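Local atomic coordinates of interferon alpha/beta receptor 1 (Mus musculus, PDB entry 3WCY), a protein that pairs with IFNAR2 to form the cell-surface receptor for type I interferons, whose binding activates the JAK-STAT signalling cascade. Residues Asp113-Val118 with Val160-Glu165; Tyr172-Lys177 with Gln193-Thr198; Val118-Pro123 with Tyr139-Trp144; Thr275-Leu280 with Glu296-Ser301; Ala131-Ser136 with Ala178-Leu183. One frame throughout, in Å; residues are numbered along the deposited sequence.

Interaction 1 (Asp113-Val118 with Val160-Glu165); sequences DKAILV and VEKIPE
Ile116 and Ile163 set the register in which strand 116-118 runs antiparallel to strand 160-163, a small example of how one backbone ladder can serve two differently dressed faces. Ile116 N donates to Ile163 O at 3.0 Å, and Ile163 N returns the bond to Ile116 O at 2.7 Å. One rung further on, Val118 and Glu161 exchange a second pair of backbone bonds, the one into Glu161 O arriving with its donor well above the carbonyl plane. Between the two hydrogen-bonded pairs sits the non-hydrogen-bonded pair Leu117 and Lys162, and there Lys162 CA brings its C-H to Ile116 O at 3.5 Å.

Apolar contacts divide between the faces. On the side of Ile116, Val118 and Ile163, Val118 CG2 meets Ile163 CD1 at 3.7 Å, the two side chains crossing at a slant; Ile163 also reaches Ile141 and Ile143 of strand 138-145. On the side of Leu117, Leu117 CD2 touches Val160 CG1 at 4.1 Å. Lys162 has CG anti to the backbone N (chi1 -172°), and this carbon lies 3.9 Å from Ala115 CB.

Four backbone bonds thus join alternate residues of the two strands, while Leu117 turns its peptide to Glu110. The valine-isoleucine pair packs inward; Glu161, on the same face, turns its end away to a hydrogen bond with Ser156, and the aliphatic stem of Lys162 packs on the Leu117 face.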
# COMPACT_ATOMS: atom_id res chain seq x y z
N ASP A 113 19.87 -0.32 -20.30
CA ASP A 113 19.74 -0.39 -21.76
C ASP A 113 18.38 0.17 -22.18
O ASP A 113 18.32 1.18 -22.88
CB ASP A 113 19.83 -1.85 -22.28
CG ASP A 113 21.00 -2.68 -21.81
OD1 ASP A 113 22.15 -2.26 -22.05
OD2 ASP A 113 20.77 -3.79 -21.31
N LYS A 114 17.30 -0.51 -21.73
CA LYS A 114 15.90 -0.20 -22.04
C LYS A 114 15.14 0.36 -20.83
O LYS A 114 13.90 0.39 -20.84
CB LYS A 114 15.20 -1.47 -22.59
CG LYS A 114 15.89 -2.12 -23.80
CD LYS A 114 15.41 -3.56 -24.02
CE LYS A 114 16.13 -4.26 -25.15
NZ LYS A 114 17.52 -4.64 -24.79
N ALA A 115 15.86 0.81 -19.78
CA ALA A 115 15.23 1.33 -18.57
C ALA A 115 15.97 2.47 -17.86
O ALA A 115 17.18 2.65 -18.03
CB ALA A 115 14.97 0.19 -17.59
N ILE A 116 15.20 3.23 -17.04
CA ILE A 116 15.67 4.31 -16.17
C ILE A 116 15.08 4.11 -14.76
O ILE A 116 13.86 3.93 -14.61
CB ILE A 116 15.43 5.74 -16.76
CG1 ILE A 116 16.51 6.06 -17.82
CG2 ILE A 116 15.42 6.82 -15.65
CD1 ILE A 116 16.13 7.09 -18.86
N LEU A 117 15.96 4.10 -13.75
CA LEU A 117 15.62 3.96 -12.34
C LEU A 117 15.53 5.36 -11.72
O LEU A 117 16.50 6.12 -11.77
CB LEU A 117 16.69 3.12 -11.61
CG LEU A 117 16.80 1.65 -12.02
CD1 LEU A 117 18.07 1.41 -12.82
CD2 LEU A 117 16.76 0.75 -10.81
N VAL A 118 14.35 5.71 -11.19
CA VAL A 118 14.09 7.01 -10.54
C VAL A 118 14.06 6.80 -9.02
O VAL A 118 13.08 6.25 -8.49
CB VAL A 118 12.83 7.72 -11.09
CG1 VAL A 118 12.57 9.02 -10.35
CG2 VAL A 118 12.94 7.98 -12.58
N VAL A 160 11.62 3.81 -5.58
CA VAL A 160 12.45 3.50 -6.74
C VAL A 160 11.46 3.00 -7.79
O VAL A 160 10.83 1.95 -7.60
CB VAL A 160 13.59 2.48 -6.48
CG1 VAL A 160 14.32 2.14 -7.77
CG2 VAL A 160 14.58 3.00 -5.43
N GLU A 161 11.26 3.78 -8.86
CA GLU A 161 10.34 3.37 -9.91
C GLU A 161 11.12 3.19 -11.20
O GLU A 161 11.63 4.16 -11.76
CB GLU A 161 9.15 4.35 -10.06
CG GLU A 161 8.12 3.97 -11.12
CD GLU A 161 7.39 2.64 -10.97
OE1 GLU A 161 6.70 2.45 -9.94
OE2 GLU A 161 7.49 1.81 -11.90
N LYS A 162 11.25 1.93 -11.65
CA LYS A 162 11.96 1.61 -12.88
C LYS A 162 11.04 1.84 -14.08
O LYS A 162 9.99 1.20 -14.18
CB LYS A 162 12.50 0.17 -12.84
CG LYS A 162 13.43 -0.18 -14.02
CD LYS A 162 14.08 -1.56 -13.87
CE LYS A 162 13.20 -2.72 -14.30
NZ LYS A 162 12.95 -2.73 -15.77
N ILE A 163 11.42 2.79 -14.96
CA ILE A 163 10.68 3.12 -16.17
C ILE A 163 11.21 2.22 -17.30
O ILE A 163 12.36 2.37 -17.70
CB ILE A 163 10.72 4.63 -16.51
CG1 ILE A 163 10.15 5.46 -15.35
CG2 ILE A 163 9.96 4.91 -17.82
CD1 ILE A 163 10.63 6.89 -15.28
N PRO A 164 10.40 1.24 -17.77
CA PRO A 164 10.91 0.30 -18.79
C PRO A 164 10.43 0.66 -20.20
O PRO A 164 9.86 1.74 -20.40
CB PRO A 164 10.21 -1.00 -18.40
CG PRO A 164 8.88 -0.55 -17.84
CD PRO A 164 9.02 0.89 -17.38
N GLU A 165 10.68 -0.25 -21.18
CA GLU A 165 10.36 -0.13 -22.60
C GLU A 165 10.97 1.12 -23.27
O GLU A 165 10.36 1.71 -24.17
CB GLU A 165 8.83 -0.21 -22.81
CG GLU A 165 8.39 -1.32 -23.74
CD GLU A 165 6.91 -1.30 -24.10
OE1 GLU A 165 6.49 -0.40 -24.87
OE2 GLU A 165 6.17 -2.18 -23.61

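Interaction 2 (Tyr172-Lys177 with Gln193-Thr198); sequences YCLEVK and QCISTT
Tyr172-Leu174 pair antiparallel with Gln193-Ile195; the axes of strands 172-177 and 193-196 approach to 4.5 Å, with N-to-C directions 142° apart. Two hydrogen-bonded pairs frame one that is not. Tyr172 and Ile195 exchange both of their backbone bonds, and so do Leu174 and Gln193, Leu174 N reaching Gln193 O at 2.7 Å. Between them Cys173 and Cys194 face each other, their CA atoms 4.0 Å apart.

Across that pair runs a disulfide, SG to SG 2.0 Å. In both cysteines SG lies anti to the carbonyl carbon and beside the backbone N (chi1 -59° for Cys173), and the bridge closes with a torsion of 102° about the sulfur-sulfur bond. On the opposite face, Leu174 CD2 comes within 4.4 Å of Ile195 CG2, a loose contact. Thr197 CG2 approaches the edge of the Tyr172 ring near its plane, 4.2 Å from Tyr172 CE2. The polar ends of these last two both reach the backbone of Leu167, Tyr172 OH at its N and Thr197 OG1 at its O, and Thr197 OG1 bonds to Thr170 O as well.

Strand 171-179 has strand 138-145 on its other flank, whereas 193-196 is the outermost strand of this sheet within the chain. A cross-strand disulfide at a non-hydrogen-bonded pair, fastening the last strand to its neighbour, here joins the F and G strands of the second fibronectin type-III domain.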
# COMPACT_ATOMS: atom_id res chain seq x y z
N TYR A 172 16.69 10.98 -22.15
CA TYR A 172 15.37 11.37 -21.64
C TYR A 172 15.49 12.31 -20.43
O TYR A 172 16.43 12.17 -19.65
CB TYR A 172 14.55 10.15 -21.22
CG TYR A 172 14.33 9.09 -22.28
CD1 TYR A 172 13.17 9.07 -23.04
CD2 TYR A 172 15.24 8.04 -22.43
CE1 TYR A 172 12.94 8.07 -23.98
CE2 TYR A 172 15.01 7.03 -23.37
CZ TYR A 172 13.87 7.05 -24.14
OH TYR A 172 13.64 6.04 -25.06
N CYS A 173 14.51 13.21 -20.26
CA CYS A 173 14.47 14.14 -19.12
C CYS A 173 13.28 13.83 -18.21
O CYS A 173 12.23 13.41 -18.69
CB CYS A 173 14.50 15.59 -19.58
SG CYS A 173 15.97 16.02 -20.56
N LEU A 174 13.50 13.95 -16.88
CA LEU A 174 12.54 13.59 -15.83
C LEU A 174 12.07 14.72 -14.92
O LEU A 174 12.80 15.69 -14.69
CB LEU A 174 13.15 12.47 -14.95
CG LEU A 174 13.16 11.01 -15.45
CD1 LEU A 174 11.78 10.46 -15.61
CD2 LEU A 174 14.08 10.77 -16.64
N GLU A 175 10.86 14.54 -14.35
CA GLU A 175 10.20 15.46 -13.42
C GLU A 175 9.31 14.65 -12.45
O GLU A 175 8.41 13.93 -12.89
CB GLU A 175 9.36 16.49 -14.20
CG GLU A 175 9.72 17.93 -13.85
CD GLU A 175 8.85 19.03 -14.46
OE1 GLU A 175 7.87 18.70 -15.17
OE2 GLU A 175 9.14 20.22 -14.20
N VAL A 176 9.60 14.73 -11.13
CA VAL A 176 8.88 13.99 -10.09
C VAL A 176 8.15 14.94 -9.15
O VAL A 176 8.76 15.85 -8.58
CB VAL A 176 9.81 13.01 -9.30
CG1 VAL A 176 9.04 12.22 -8.25
CG2 VAL A 176 10.54 12.06 -10.25
N LYS A 177 6.85 14.70 -8.98
CA LYS A 177 5.94 15.46 -8.12
C LYS A 177 5.58 14.61 -6.88
O LYS A 177 5.23 13.42 -7.02
CB LYS A 177 4.67 15.81 -8.92
CG LYS A 177 3.67 16.73 -8.23
CD LYS A 177 2.44 16.93 -9.12
CE LYS A 177 1.68 18.21 -8.83
NZ LYS A 177 2.35 19.42 -9.38
N GLN A 193 15.73 16.86 -14.64
CA GLN A 193 16.95 16.06 -14.63
C GLN A 193 16.96 15.14 -15.82
O GLN A 193 15.99 14.40 -16.04
CB GLN A 193 17.06 15.26 -13.34
CG GLN A 193 17.87 15.96 -12.29
CD GLN A 193 17.95 15.11 -11.06
OE1 GLN A 193 18.71 14.14 -11.00
NE2 GLN A 193 17.13 15.44 -10.06
N CYS A 194 18.04 15.19 -16.61
CA CYS A 194 18.21 14.39 -17.81
C CYS A 194 19.28 13.32 -17.63
O CYS A 194 20.23 13.51 -16.87
CB CYS A 194 18.50 15.28 -19.02
SG CYS A 194 17.35 16.67 -19.22
N ILE A 195 19.11 12.20 -18.33
CA ILE A 195 20.01 11.04 -18.33
C ILE A 195 19.93 10.32 -19.68
O ILE A 195 18.89 10.35 -20.35
CB ILE A 195 19.72 10.10 -17.12
CG1 ILE A 195 20.77 8.96 -17.00
CG2 ILE A 195 18.27 9.57 -17.14
CD1 ILE A 195 20.86 8.28 -15.67
N SER A 196 21.04 9.67 -20.09
CA SER A 196 21.07 8.91 -21.33
C SER A 196 21.16 7.41 -21.05
O SER A 196 21.85 7.00 -20.11
CB SER A 196 22.21 9.37 -22.22
OG SER A 196 21.85 9.28 -23.59
N THR A 197 20.45 6.60 -21.86
CA THR A 197 20.44 5.13 -21.77
C THR A 197 21.71 4.54 -22.41
O THR A 197 22.29 5.17 -23.30
CB THR A 197 19.15 4.55 -22.39
OG1 THR A 197 18.90 5.17 -23.65
CG2 THR A 197 17.94 4.71 -21.49
N THR A 198 22.16 3.36 -21.94
CA THR A 198 23.36 2.67 -22.46
C THR A 198 22.99 1.80 -23.68
O THR A 198 21.80 1.60 -23.92
CB THR A 198 24.01 1.81 -21.36
OG1 THR A 198 23.05 0.89 -20.83
CG2 THR A 198 24.64 2.62 -20.25

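Interaction 3 (Val118-Pro123 with Tyr139-Trp144); sequences VHISPP and YTIRIW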
# COMPACT_ATOMS: atom_id res chain seq x y z
N VAL A 118 14.35 5.71 -11.19
CA VAL A 118 14.09 7.01 -10.54
C VAL A 118 14.06 6.80 -9.02
O VAL A 118 13.08 6.25 -8.49
CB VAL A 118 12.83 7.72 -11.09
CG1 VAL A 118 12.57 9.02 -10.35
CG2 VAL A 118 12.94 7.98 -12.58
N HIS A 119 15.15 7.19 -8.35
CA HIS A 119 15.30 7.07 -6.90
C HIS A 119 14.72 8.32 -6.25
O HIS A 119 15.32 9.40 -6.29
CB HIS A 119 16.77 6.84 -6.52
CG HIS A 119 17.39 5.67 -7.22
ND1 HIS A 119 17.33 4.39 -6.69
CD2 HIS A 119 18.06 5.62 -8.40
CE1 HIS A 119 17.95 3.61 -7.56
NE2 HIS A 119 18.41 4.30 -8.60
N ILE A 120 13.50 8.18 -5.71
CA ILE A 120 12.78 9.27 -5.06
C ILE A 120 13.03 9.27 -3.56
O ILE A 120 12.86 8.24 -2.89
CB ILE A 120 11.25 9.25 -5.38
CG1 ILE A 120 10.97 8.97 -6.87
CG2 ILE A 120 10.57 10.53 -4.92
CD1 ILE A 120 9.79 8.09 -7.10
N SER A 121 13.43 10.42 -3.04
CA SER A 121 13.60 10.66 -1.61
C SER A 121 12.42 11.57 -1.21
O SER A 121 12.16 12.56 -1.91
CB SER A 121 14.94 11.33 -1.33
OG SER A 121 15.43 10.93 -0.06
N PRO A 122 11.64 11.23 -0.15
CA PRO A 122 10.48 12.06 0.22
C PRO A 122 10.86 13.45 0.75
O PRO A 122 12.00 13.62 1.21
CB PRO A 122 9.79 11.23 1.30
CG PRO A 122 10.87 10.42 1.90
CD PRO A 122 11.79 10.09 0.78
N PRO A 123 9.95 14.47 0.71
CA PRO A 123 10.29 15.80 1.25
C PRO A 123 10.73 15.74 2.73
O PRO A 123 9.97 15.27 3.59
CB PRO A 123 8.99 16.60 1.07
CG PRO A 123 8.23 15.88 0.02
CD PRO A 123 8.56 14.44 0.20
N TYR A 139 3.73 9.59 -5.74
CA TYR A 139 4.56 10.34 -6.68
C TYR A 139 4.09 10.15 -8.11
O TYR A 139 3.52 9.11 -8.45
CB TYR A 139 6.06 9.98 -6.53
CG TYR A 139 6.55 10.09 -5.10
CD1 TYR A 139 6.94 11.31 -4.56
CD2 TYR A 139 6.55 8.98 -4.25
CE1 TYR A 139 7.35 11.43 -3.23
CE2 TYR A 139 6.95 9.08 -2.92
CZ TYR A 139 7.34 10.31 -2.41
OH TYR A 139 7.73 10.43 -1.10
N THR A 140 4.27 11.19 -8.94
CA THR A 140 3.90 11.19 -10.35
C THR A 140 5.16 11.56 -11.15
O THR A 140 5.74 12.62 -10.91
CB THR A 140 2.72 12.16 -10.64
OG1 THR A 140 3.17 13.51 -10.48
CG2 THR A 140 1.50 11.90 -9.77
N ILE A 141 5.58 10.68 -12.05
CA ILE A 141 6.79 10.88 -12.86
C ILE A 141 6.42 11.25 -14.29
O ILE A 141 5.51 10.65 -14.87
CB ILE A 141 7.75 9.64 -12.86
CG1 ILE A 141 7.58 8.66 -11.66
CG2 ILE A 141 9.19 10.03 -13.15
CD1 ILE A 141 8.07 9.13 -10.29
N ARG A 142 7.16 12.23 -14.86
CA ARG A 142 7.03 12.70 -16.23
C ARG A 142 8.35 12.46 -16.95
O ARG A 142 9.40 12.92 -16.49
CB ARG A 142 6.68 14.19 -16.27
CG ARG A 142 5.19 14.49 -16.15
CD ARG A 142 4.98 15.98 -16.34
NE ARG A 142 3.60 16.39 -16.12
CZ ARG A 142 3.22 17.64 -15.85
NH1 ARG A 142 4.12 18.61 -15.74
NH2 ARG A 142 1.93 17.92 -15.66
N ILE A 143 8.30 11.71 -18.06
CA ILE A 143 9.46 11.37 -18.89
C ILE A 143 9.20 11.70 -20.37
O ILE A 143 8.09 11.51 -20.88
CB ILE A 143 9.94 9.90 -18.64
CG1 ILE A 143 11.33 9.61 -19.25
CG2 ILE A 143 8.88 8.85 -19.03
CD1 ILE A 143 12.05 8.30 -18.79
N TRP A 144 10.23 12.22 -21.05
CA TRP A 144 10.24 12.57 -22.47
C TRP A 144 11.68 12.61 -22.94
O TRP A 144 12.58 12.75 -22.11
CB TRP A 144 9.59 13.96 -22.68
CG TRP A 144 10.34 15.09 -22.05
CD1 TRP A 144 11.32 15.85 -22.63
CD2 TRP A 144 10.23 15.55 -20.70
NE1 TRP A 144 11.83 16.75 -21.73
CE2 TRP A 144 11.15 16.61 -20.54
CE3 TRP A 144 9.43 15.18 -19.61
CZ2 TRP A 144 11.29 17.31 -19.33
CZ3 TRP A 144 9.56 15.88 -18.42
CH2 TRP A 144 10.49 16.92 -18.28
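Ile120 and Tyr139 meet because each side chain is turned into the space between two sheets. Ile120 carries CG2 anti to its backbone N, and Tyr139 has CG anti to the carbonyl carbon (chi1 -51°). The methyl group then lies over one face of the ring: Ile120 CG2 is 3.8 Å from the centroid of the Tyr139 ring and 16° off its normal, a CH-pi contact. It stands a little toward the rim beside CD1 and CE1, the two side chains sliding past each other in opposite directions.

The other branch of Ile120 serves a different partner. Ile120 CD1 and Ile141 CD1 touch tip to tip at 3.8 Å, and Val118 CG2 lies 4.3 Å from Ile141 CG2. At the far end of the tyrosine, Tyr139 OH rests against Pro122 CB at 3.3 Å, just where the strand gives way to a loop. Tyr159 adds an edge-to-face ring contact to Tyr139.

Strands 118-121 and 139-144 are not sheet neighbours; their axes come no closer than 10.3 Å, and the gap is bridged mainly by side chains. This is the principle of the beta sandwich, two sheets held by apolar groups meeting in the middle. Since every touching residue is buried, the contact depends on dispersion and hydrophobic burial, with the isoleucine branches directing one contact to an aromatic face and another to an aliphatic tip.

Interaction 4 (Thr275-Leu280 with Glu296-Ser301); sequences TGTFFL and EKFIDS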
# COMPACT_ATOMS: atom_id res chain seq x y z
N THR A 275 8.27 -13.33 4.34
CA THR A 275 7.17 -12.35 4.33
C THR A 275 5.94 -12.82 3.56
O THR A 275 6.05 -13.67 2.68
CB THR A 275 7.64 -10.93 3.98
OG1 THR A 275 8.34 -10.95 2.73
CG2 THR A 275 8.48 -10.31 5.08
N GLY A 276 4.78 -12.27 3.92
CA GLY A 276 3.49 -12.58 3.30
C GLY A 276 3.39 -12.08 1.88
O GLY A 276 2.68 -12.67 1.05
N THR A 277 4.08 -10.97 1.60
CA THR A 277 4.18 -10.35 0.29
C THR A 277 5.64 -10.09 0.00
O THR A 277 6.38 -9.66 0.89
CB THR A 277 3.34 -9.06 0.19
OG1 THR A 277 3.62 -8.18 1.28
CG2 THR A 277 1.86 -9.34 0.10
N PHE A 278 6.06 -10.37 -1.24
CA PHE A 278 7.44 -10.15 -1.68
C PHE A 278 7.61 -9.96 -3.19
O PHE A 278 6.72 -10.30 -3.97
CB PHE A 278 8.42 -11.19 -1.07
CG PHE A 278 8.27 -12.64 -1.46
CD1 PHE A 278 9.11 -13.21 -2.41
CD2 PHE A 278 7.35 -13.46 -0.82
CE1 PHE A 278 9.00 -14.56 -2.75
CE2 PHE A 278 7.24 -14.81 -1.15
CZ PHE A 278 8.06 -15.35 -2.12
N PHE A 279 8.74 -9.35 -3.58
CA PHE A 279 9.12 -9.07 -4.97
C PHE A 279 10.25 -10.01 -5.37
O PHE A 279 11.09 -10.34 -4.53
CB PHE A 279 9.59 -7.61 -5.12
CG PHE A 279 8.54 -6.55 -4.85
CD1 PHE A 279 8.39 -6.00 -3.59
CD2 PHE A 279 7.74 -6.07 -5.88
CE1 PHE A 279 7.44 -5.02 -3.34
CE2 PHE A 279 6.79 -5.08 -5.64
CZ PHE A 279 6.64 -4.56 -4.37
N LEU A 280 10.30 -10.41 -6.65
CA LEU A 280 11.37 -11.30 -7.12
C LEU A 280 12.18 -10.74 -8.31
O LEU A 280 11.63 -10.11 -9.22
CB LEU A 280 10.84 -12.72 -7.42
CG LEU A 280 10.43 -13.57 -6.21
CD1 LEU A 280 9.15 -14.32 -6.49
CD2 LEU A 280 11.51 -14.54 -5.83
N GLU A 296 10.67 -6.55 -11.56
CA GLU A 296 10.37 -7.03 -10.21
C GLU A 296 8.96 -7.61 -10.20
O GLU A 296 8.00 -6.89 -10.46
CB GLU A 296 10.51 -5.89 -9.18
CG GLU A 296 11.92 -5.36 -9.06
CD GLU A 296 12.05 -3.87 -8.79
OE1 GLU A 296 11.45 -3.07 -9.53
OE2 GLU A 296 12.81 -3.51 -7.86
N LYS A 297 8.86 -8.93 -9.98
CA LYS A 297 7.58 -9.63 -9.93
C LYS A 297 7.06 -9.69 -8.49
O LYS A 297 7.68 -10.34 -7.64
CB LYS A 297 7.67 -11.04 -10.56
CG LYS A 297 6.38 -11.85 -10.52
CD LYS A 297 5.36 -11.41 -11.57
CE LYS A 297 4.01 -12.07 -11.39
NZ LYS A 297 3.23 -11.42 -10.30
N PHE A 298 5.95 -8.99 -8.22
CA PHE A 298 5.31 -8.95 -6.91
C PHE A 298 4.30 -10.07 -6.79
O PHE A 298 3.41 -10.18 -7.63
CB PHE A 298 4.62 -7.60 -6.67
CG PHE A 298 3.83 -7.53 -5.38
CD1 PHE A 298 4.47 -7.45 -4.15
CD2 PHE A 298 2.44 -7.54 -5.40
CE1 PHE A 298 3.74 -7.39 -2.97
CE2 PHE A 298 1.71 -7.48 -4.21
CZ PHE A 298 2.37 -7.40 -3.00
N ILE A 299 4.42 -10.86 -5.73
CA ILE A 299 3.50 -11.97 -5.47
C ILE A 299 3.10 -12.04 -4.01
O ILE A 299 3.96 -12.06 -3.13
CB ILE A 299 3.99 -13.34 -6.03
CG1 ILE A 299 5.51 -13.55 -5.82
CG2 ILE A 299 3.61 -13.51 -7.50
CD1 ILE A 299 5.82 -14.45 -4.70
N ASP A 300 1.78 -12.05 -3.76
CA ASP A 300 1.18 -12.15 -2.43
C ASP A 300 0.88 -13.61 -2.11
O ASP A 300 0.14 -14.26 -2.85
CB ASP A 300 -0.11 -11.30 -2.34
CG ASP A 300 -1.05 -11.72 -1.23
OD1 ASP A 300 -0.67 -11.61 -0.04
OD2 ASP A 300 -2.16 -12.21 -1.54
N SER A 301 1.46 -14.13 -1.02
CA SER A 301 1.25 -15.50 -0.57
C SER A 301 0.24 -15.49 0.58
O SER A 301 0.60 -15.23 1.73
CB SER A 301 2.56 -16.16 -0.17
OG SER A 301 3.25 -15.44 0.84
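Phe298 can be followed outward against the strand that carries Thr277 and Phe279. Its CB rests 3.5 Å from Phe279 CE2. A chi1 of 175° puts Phe298 CG anti to the backbone N, 3.9 Å from Phe279 CE2. Phe298 CD1 stands above one face of the Phe279 ring, toward the rim, 3.6 Å from Phe279 CZ. The two ring planes are inclined at 45°, an oblique pair. Further out, Phe298 CE1 meets Thr277 CB at 3.6 Å, and at the tip Phe298 CZ lies 3.7 Å from Thr277 CG2.

On the other face of the sheet Ile299 CD1 sits over the Phe278 ring, 3.8 Å from its centroid, and also touches Leu280 CD1. The backbones are antiparallel, with paired bonds at Phe278-Ile299 and Leu280-Lys297. At the end of the ladder Gly276 O is gripped twice by Ser301, through N and OG, each at 2.8 Å.

Phe279 also forms a cation-pi contact with Lys242, which is salt-bridged to Glu296. An alanine at Phe279 removes the ring under Phe298 and the pi partner of Lys242, which would probably leave the Phe298 ring freer to turn. Thr277 OG1, by contrast, bonds to an acidic side chain on the chain of another protein. The contact therefore combines aromatic packing on both faces of this sheet in the third fibronectin type-III domain with Thr277 and Asp300 touching that other chain, consistent with a place at the binding surface.

Interaction 5 (Ala131-Ser136 with Ala178-Leu183); sequences ALEKPS and AIHPSL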
# COMPACT_ATOMS: atom_id res chain seq x y z
N ALA A 131 7.78 13.24 8.86
CA ALA A 131 8.27 12.05 9.55
C ALA A 131 7.19 11.00 9.83
O ALA A 131 7.52 9.83 10.04
CB ALA A 131 8.95 12.45 10.84
N LEU A 132 5.90 11.41 9.84
CA LEU A 132 4.75 10.54 10.05
C LEU A 132 3.79 10.54 8.87
O LEU A 132 2.76 9.87 8.92
CB LEU A 132 4.01 10.90 11.34
CG LEU A 132 4.81 10.85 12.64
CD1 LEU A 132 3.95 11.33 13.81
CD2 LEU A 132 5.39 9.45 12.90
N GLU A 133 4.12 11.30 7.80
CA GLU A 133 3.30 11.38 6.58
C GLU A 133 3.87 10.59 5.41
O GLU A 133 3.13 10.29 4.47
CB GLU A 133 2.99 12.83 6.20
CG GLU A 133 1.76 13.38 6.88
CD GLU A 133 1.86 13.57 8.38
OE1 GLU A 133 0.84 13.35 9.07
OE2 GLU A 133 2.96 13.93 8.87
N LYS A 134 5.16 10.18 5.50
CA LYS A 134 5.87 9.38 4.49
C LYS A 134 5.01 8.28 3.82
O LYS A 134 5.07 8.19 2.59
CB LYS A 134 7.15 8.74 5.08
CG LYS A 134 8.19 9.71 5.58
CD LYS A 134 8.70 9.29 6.94
CE LYS A 134 10.01 8.54 6.88
NZ LYS A 134 10.45 8.13 8.24
N PRO A 135 4.22 7.43 4.56
CA PRO A 135 3.44 6.39 3.86
C PRO A 135 2.28 6.93 3.04
O PRO A 135 1.87 6.31 2.06
CB PRO A 135 2.97 5.48 4.99
CG PRO A 135 3.74 5.90 6.22
CD PRO A 135 4.01 7.34 6.02
N SER A 136 1.76 8.11 3.43
CA SER A 136 0.64 8.75 2.74
C SER A 136 1.03 9.24 1.35
O SER A 136 0.24 9.06 0.42
CB SER A 136 0.05 9.88 3.58
OG SER A 136 -0.68 9.38 4.69
N ALA A 178 5.65 15.22 -5.68
CA ALA A 178 5.25 14.54 -4.45
C ALA A 178 3.83 14.97 -4.14
O ALA A 178 3.53 16.16 -4.09
CB ALA A 178 6.17 14.91 -3.30
N ILE A 179 2.93 14.00 -3.99
CA ILE A 179 1.54 14.32 -3.68
C ILE A 179 1.05 13.67 -2.39
O ILE A 179 1.46 12.55 -2.09
CB ILE A 179 0.57 14.12 -4.88
CG1 ILE A 179 0.75 12.74 -5.56
CG2 ILE A 179 0.71 15.27 -5.89
CD1 ILE A 179 -0.48 12.24 -6.36
N HIS A 180 0.23 14.41 -1.61
CA HIS A 180 -0.41 13.93 -0.37
C HIS A 180 -1.89 13.69 -0.77
O HIS A 180 -2.69 14.62 -0.72
CB HIS A 180 -0.30 14.98 0.77
CG HIS A 180 -0.47 14.43 2.16
ND1 HIS A 180 -1.27 13.31 2.42
CD2 HIS A 180 0.05 14.87 3.33
CE1 HIS A 180 -1.19 13.12 3.73
NE2 HIS A 180 -0.42 14.02 4.32
N PRO A 181 -2.25 12.47 -1.25
CA PRO A 181 -3.62 12.25 -1.75
C PRO A 181 -4.77 12.36 -0.75
O PRO A 181 -5.93 12.40 -1.18
CB PRO A 181 -3.55 10.86 -2.40
CG PRO A 181 -2.43 10.18 -1.72
CD PRO A 181 -1.42 11.26 -1.44
N SER A 182 -4.47 12.41 0.56
CA SER A 182 -5.50 12.50 1.60
C SER A 182 -5.60 13.88 2.26
O SER A 182 -6.71 14.33 2.56
CB SER A 182 -5.32 11.40 2.64
OG SER A 182 -5.40 10.12 2.03
N LEU A 183 -4.46 14.55 2.50
CA LEU A 183 -4.43 15.86 3.15
C LEU A 183 -4.46 17.04 2.17
O LEU A 183 -3.86 18.08 2.45
CB LEU A 183 -3.24 15.96 4.12
CG LEU A 183 -3.41 16.88 5.32
CD1 LEU A 183 -3.72 16.10 6.56
CD2 LEU A 183 -2.18 17.72 5.53
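His180 reaches across to the loop that carries Glu133 and Ser136. A chi1 of -159° carries its CG anti to the backbone N, and chi2 of -30° turns the ring. His180 CE1 lies 3.5 Å from Ser136 CB, while His180 NE2 lies 3.4 Å from Glu133 CG. Glu133 bends at chi2 (68°), which turns CD away from an extended course; Glu133 OE1 lies 5.0 Å from His180 NE2 and is hydrogen-bonded to Tyr70 OH. Leu183 CB lies over the centre of one face of the imidazole. Beside the ring, Pro181 CD approaches Ser136 O at 3.3 Å. The loop itself is drawn in by a bond from Ser136 N to Glu133 O.

An alanine at His180 would probably open a gap beside Glu133 CG and Ser136 CB and leave Leu183 CB without the ring it covers.

Around this contact, Ile179 pairs through its backbone with Ser138, where strand 171-179 ends and strand 138-145 begins. Ser182 OG is hydrogen-bonded to a basic side chain on the chain of another protein, and Phe97 of helix 96-99 packs against both Glu133 and Leu183.

Overall arrangement
From the N terminus, 113-118 opens interaction 1, whose loop closes at 160-165; within that span interaction 3 joins 118-123 to 139-144, sharing Val118. The loop 131-136 is joined only later, by 178-183, over a separation equal to that of interaction 1; interaction 5 therefore crosses interactions 1 and 3. Interaction 2 opens at 172-177 and closes at 193-198, crossing interaction 5 on the same strand, 171-179. Interactions 1 and 2 each knit one sheet of the second fibronectin type-III domain, interaction 3 ties the sheets together, and interaction 5 joins the loop before strand 138-145 to residues after strand 171-179. Interaction 4 follows in series in the third domain, its centre about 20 Å from that of interaction 1.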